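Local coordinates for protein cytochrome c (Pseudomonas aeruginosa, PDB 6RTE) that acts as the dihydro-heme d1 dehydrogenase NirN of heme d1 biosynthesis, an oxidoreductase that joins a heme c-binding region to an eight-bladed beta-propeller, at residues G94-D98 and A99-A103; V245-A249 and R250-L254. One frame throughout, in Å; residues are numbered along the deposited sequence.

Interaction 1: G94-D98 and A99-A103; sequences GQLDD and AAADA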
loop_
_atom_site.group_PDB
_atom_site.type_symbol
_atom_site.label_atom_id
_atom_site.label_comp_id
_atom_site.label_asym_id
_atom_site.label_seq_id
_atom_site.Cartn_x
_atom_site.Cartn_y
_atom_site.Cartn_z
ATOM N N GLY A 94 -27.943 3.643 -22.893
ATOM C CA GLY A 94 -29.116 4.289 -23.454
ATOM C C GLY A 94 -28.867 5.672 -24.016
ATOM O O GLY A 94 -29.720 6.178 -24.754
ATOM N N GLN A 95 -27.728 6.287 -23.696
ATOM C CA GLN A 95 -27.428 7.638 -24.150
ATOM C C GLN A 95 -26.418 7.691 -25.290
ATOM O O GLN A 95 -26.380 8.697 -26.007
ATOM C CB GLN A 95 -26.884 8.490 -22.991
ATOM C CG GLN A 95 -27.898 8.819 -21.908
ATOM C CD GLN A 95 -27.969 7.758 -20.825
ATOM O OE1 GLN A 95 -28.233 6.587 -21.100
ATOM N NE2 GLN A 95 -27.730 8.166 -19.585
ATOM N N LEU A 96 -25.596 6.656 -25.470
ATOM C CA LEU A 96 -24.557 6.694 -26.490
ATOM C C LEU A 96 -24.359 5.306 -27.085
ATOM O O LEU A 96 -24.527 4.290 -26.402
ATOM C CB LEU A 96 -23.244 7.237 -25.913
ATOM C CG LEU A 96 -22.724 6.631 -24.610
ATOM C CD1 LEU A 96 -21.870 5.407 -24.892
ATOM C CD2 LEU A 96 -21.937 7.666 -23.820
ATOM N N ASP A 97 -23.999 5.279 -28.375
ATOM C CA ASP A 97 -23.895 4.043 -29.133
ATOM C C ASP A 97 -22.471 3.485 -29.069
ATOM O O ASP A 97 -21.607 3.996 -28.350
ATOM C CB ASP A 97 -24.338 4.268 -30.584
ATOM C CG ASP A 97 -23.643 5.455 -31.242
ATOM O OD1 ASP A 97 -22.420 5.641 -31.045
ATOM O OD2 ASP A 97 -24.328 6.196 -31.978
ATOM N N ASP A 98 -22.219 2.417 -29.838
ATOM C CA ASP A 98 -20.924 1.741 -29.790
ATOM C C ASP A 98 -19.787 2.670 -30.198
ATOM O O ASP A 98 -18.714 2.656 -29.587
ATOM C CB ASP A 98 -20.943 0.510 -30.700
ATOM C CG ASP A 98 -21.600 -0.695 -30.056
ATOM O OD1 ASP A 98 -21.946 -0.641 -28.856
ATOM O OD2 ASP A 98 -21.768 -1.710 -30.769
ATOM N N ALA A 99 -19.988 3.462 -31.254
ATOM C CA ALA A 99 -18.930 4.361 -31.705
ATOM C C ALA A 99 -18.620 5.413 -30.648
ATOM O O ALA A 99 -17.463 5.805 -30.465
ATOM C CB ALA A 99 -19.330 5.025 -33.019
ATOM N N ALA A 100 -19.646 5.882 -29.939
ATOM C CA ALA A 100 -19.437 6.886 -28.905
ATOM C C ALA A 100 -18.756 6.280 -27.686
ATOM O O ALA A 100 -17.921 6.930 -27.045
ATOM C CB ALA A 100 -20.775 7.523 -28.536
ATOM N N ALA A 101 -19.089 5.026 -27.358
ATOM C CA ALA A 101 -18.426 4.351 -26.246
ATOM C C ALA A 101 -16.955 4.104 -26.560
ATOM O O ALA A 101 -16.086 4.340 -25.712
ATOM C CB ALA A 101 -19.138 3.034 -25.931
ATOM N N ASP A 102 -16.656 3.636 -27.778
ATOM C CA ASP A 102 -15.266 3.443 -28.167
ATOM C C ASP A 102 -14.511 4.766 -28.154
ATOM O O ASP A 102 -13.367 4.836 -27.688
ATOM C CB ASP A 102 -15.180 2.803 -29.553
ATOM C CG ASP A 102 -15.926 1.486 -29.641
ATOM O OD1 ASP A 102 -16.056 0.793 -28.610
ATOM O OD2 ASP A 102 -16.378 1.146 -30.752
ATOM N N ALA A 103 -15.138 5.832 -28.662
ATOM C CA ALA A 103 -14.493 7.139 -28.647
ATOM C C ALA A 103 -14.141 7.557 -27.225
ATOM O O ALA A 103 -13.042 8.072 -26.973
ATOM C CB ALA A 103 -15.396 8.179 -29.298
#
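D97 and A101, and after them D98 and D102, are joined by i to i+4 backbone bonds that open helix 98-109: A101 N donates to D97 O at 2.9 Å, and D102 N donates to D98 O at the same distance of 2.9 Å. D97 also serves this helix end with its side chain. With CG lying between the backbone N and the carbonyl carbon (chi1 51°), the carboxylate folds over the first turn, and OD1 accepts from A100 N at 3.0 Å. This is an N-cap: the carboxylate offers an acceptor to an amide of the first turn, and the negative group sits where the helix dipole would probably stabilise it. The same oxygen rests against the methyl of A100, with D97 OD1 to A100 CB at 3.5 Å. On the apolar side, L96 lies just before the cap. Its CB meets A100 CB at 3.6 Å, while the branch ending in CD1 reaches on to A101 CB at 3.8 Å. L96 packs near the heme c and, with A101, against L81 of helix 73-82. From that helix R77 forms salt bridges to both D98 and D102, through NH2 and NE respectively, so the two carboxylates share one guanidinium, with 6.1 Å between D98 OD1 and D102 OD1.

Interaction 2: V245-A249 and R250-L254; sequences VLLDA and RDLSL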
loop_
_atom_site.group_PDB
_atom_site.type_symbol
_atom_site.label_atom_id
_atom_site.label_comp_id
_atom_site.label_asym_id
_atom_site.label_seq_id
_atom_site.Cartn_x
_atom_site.Cartn_y
_atom_site.Cartn_z
ATOM N N VAL A 245 6.167 14.700 -2.009
ATOM C CA VAL A 245 5.500 15.811 -1.340
ATOM C C VAL A 245 5.664 15.609 0.164
ATOM O O VAL A 245 5.277 14.567 0.710
ATOM C CB VAL A 245 4.025 15.922 -1.751
ATOM C CG1 VAL A 245 3.292 16.935 -0.913
ATOM C CG2 VAL A 245 3.923 16.298 -3.252
ATOM N N LEU A 246 6.273 16.598 0.814
ATOM C CA LEU A 246 6.546 16.585 2.240
ATOM C C LEU A 246 5.467 17.399 2.953
ATOM O O LEU A 246 5.267 18.579 2.643
ATOM C CB LEU A 246 7.927 17.170 2.521
ATOM C CG LEU A 246 8.360 17.240 3.992
ATOM C CD1 LEU A 246 8.453 15.843 4.579
ATOM C CD2 LEU A 246 9.685 17.966 4.122
ATOM N N LEU A 247 4.791 16.769 3.907
ATOM C CA LEU A 247 3.698 17.373 4.650
ATOM C C LEU A 247 4.035 17.368 6.144
ATOM O O LEU A 247 4.783 16.512 6.623
ATOM C CB LEU A 247 2.382 16.613 4.423
ATOM C CG LEU A 247 1.910 16.365 2.988
ATOM C CD1 LEU A 247 0.715 15.393 2.958
ATOM C CD2 LEU A 247 1.528 17.671 2.312
ATOM N N ASP A 248 3.482 18.344 6.863
ATOM C CA ASP A 248 3.497 18.335 8.320
ATOM C C ASP A 248 2.489 17.293 8.810
ATOM O O ASP A 248 1.301 17.351 8.468
ATOM C CB ASP A 248 3.167 19.728 8.854
ATOM C CG ASP A 248 3.329 19.848 10.373
ATOM O OD1 ASP A 248 2.893 18.931 11.106
ATOM O OD2 ASP A 248 3.888 20.867 10.835
ATOM N N ALA A 249 2.973 16.313 9.575
ATOM C CA ALA A 249 2.140 15.191 9.998
ATOM C C ALA A 249 1.046 15.558 11.004
ATOM O O ALA A 249 0.204 14.709 11.297
ATOM C CB ALA A 249 3.024 14.110 10.615
ATOM N N ARG A 250 1.037 16.782 11.531
ATOM C CA ARG A 250 0.016 17.197 12.483
ATOM C C ARG A 250 -1.230 17.771 11.823
ATOM O O ARG A 250 -2.307 17.732 12.422
ATOM C CB ARG A 250 0.596 18.232 13.452
ATOM C CG ARG A 250 1.744 17.682 14.292
ATOM C CD ARG A 250 1.234 16.733 15.356
ATOM N NE ARG A 250 0.721 17.466 16.502
ATOM C CZ ARG A 250 1.476 17.871 17.524
ATOM N NH1 ARG A 250 2.775 17.616 17.542
ATOM N NH2 ARG A 250 0.928 18.537 18.526
ATOM N N ASP A 251 -1.106 18.323 10.601
ATOM C CA ASP A 251 -2.252 18.960 9.966
ATOM C C ASP A 251 -2.274 18.776 8.447
ATOM O O ASP A 251 -3.153 19.354 7.798
ATOM C CB ASP A 251 -2.300 20.473 10.302
ATOM C CG ASP A 251 -1.024 21.226 9.917
ATOM O OD1 ASP A 251 -0.163 20.658 9.200
ATOM O OD2 ASP A 251 -0.875 22.399 10.366
ATOM N N LEU A 252 -1.356 17.993 7.893
ATOM C CA LEU A 252 -1.193 17.741 6.454
ATOM C C LEU A 252 -0.967 19.021 5.649
ATOM O O LEU A 252 -1.260 19.062 4.448
ATOM C CB LEU A 252 -2.389 16.953 5.888
ATOM C CG LEU A 252 -2.589 15.575 6.525
ATOM C CD1 LEU A 252 -3.737 14.823 5.809
ATOM C CD2 LEU A 252 -1.316 14.755 6.510
ATOM N N SER A 253 -0.411 20.055 6.284
ATOM C CA SER A 253 -0.031 21.262 5.566
ATOM C C SER A 253 1.223 20.994 4.729
ATOM O O SER A 253 2.039 20.113 5.040
ATOM C CB SER A 253 0.191 22.431 6.540
ATOM O OG SER A 253 1.257 22.174 7.453
ATOM N N LEU A 254 1.352 21.731 3.632
ATOM C CA LEU A 254 2.473 21.513 2.719
ATOM C C LEU A 254 3.759 22.110 3.281
ATOM O O LEU A 254 3.808 23.291 3.646
ATOM C CB LEU A 254 2.186 22.136 1.356
ATOM C CG LEU A 254 3.350 22.019 0.362
ATOM C CD1 LEU A 254 3.729 20.573 0.116
ATOM C CD2 LEU A 254 2.991 22.714 -0.953
#
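D248 and S253 bracket the turn of a beta hairpin that joins strands 243-248 and 254-259, the third and fourth strands of a four-stranded antiparallel blade in the propeller. Among the backbone bonds, D248 N gives its hydrogen to S253 O at 2.9 Å, and L252 N returns to D248 O at 2.8 Å; D251 N adds a weak bond to that same oxygen. Beyond this closure L247 and L254 form a non-hydrogen-bonded pair.

The side-chain bonds belong to two aspartates. D248 extends its CG away from its own N (chi1 -173°), and OD1 uses its anti lone pair to take R250 N at 2.9 Å, while OD2 holds a bound butanediol, probably from the crystallisation liquor. D251 forms an Asx turn: its OD1 accepts S253 N at 3.0 Å from above the carboxylate plane (50° out of it). S253 OG binds D251 OD1 too, at 2.7 Å and from the same face, on the syn side; two donors on one oxygen probably help to hold this carboxylate in place and ease the repulsion from the carboxylate of D248 close by.

The apolar contacts lie along the hairpin. V245 CG1 meets L254 CD1 at 3.8 Å, the two side chains crossing at about a right angle. L247 CD1 approaches L252 CD2 at 4.1 Å, and both residues pack on V216 of the neighbouring blade. L247 CD2 lies 3.8 Å from L252 O, a buried carbonyl oxygen with no polar partner in the model.

From the N terminus, the chain passes through helix 73-82 and a loop before interaction 1 starts helix 98-109 in the heme c-binding region. It then runs through helix 120-126 into the propeller, where interaction 2 turns strand 243-248 back into strand 254-259. Both contacts are local, between adjoining segments, and they follow in series without nesting or crossing. The centres of interaction 1 and interaction 2 are about 43 Å apart. The nearest atoms of interaction 1 and interaction 2 are about 30 Å apart, so the two do not touch. Interaction 1 ties its helix start to helix 73-82 beside the heme. Residues of 245-254 pack on helix 120-126, so interaction 2 brings a propeller blade against that helix.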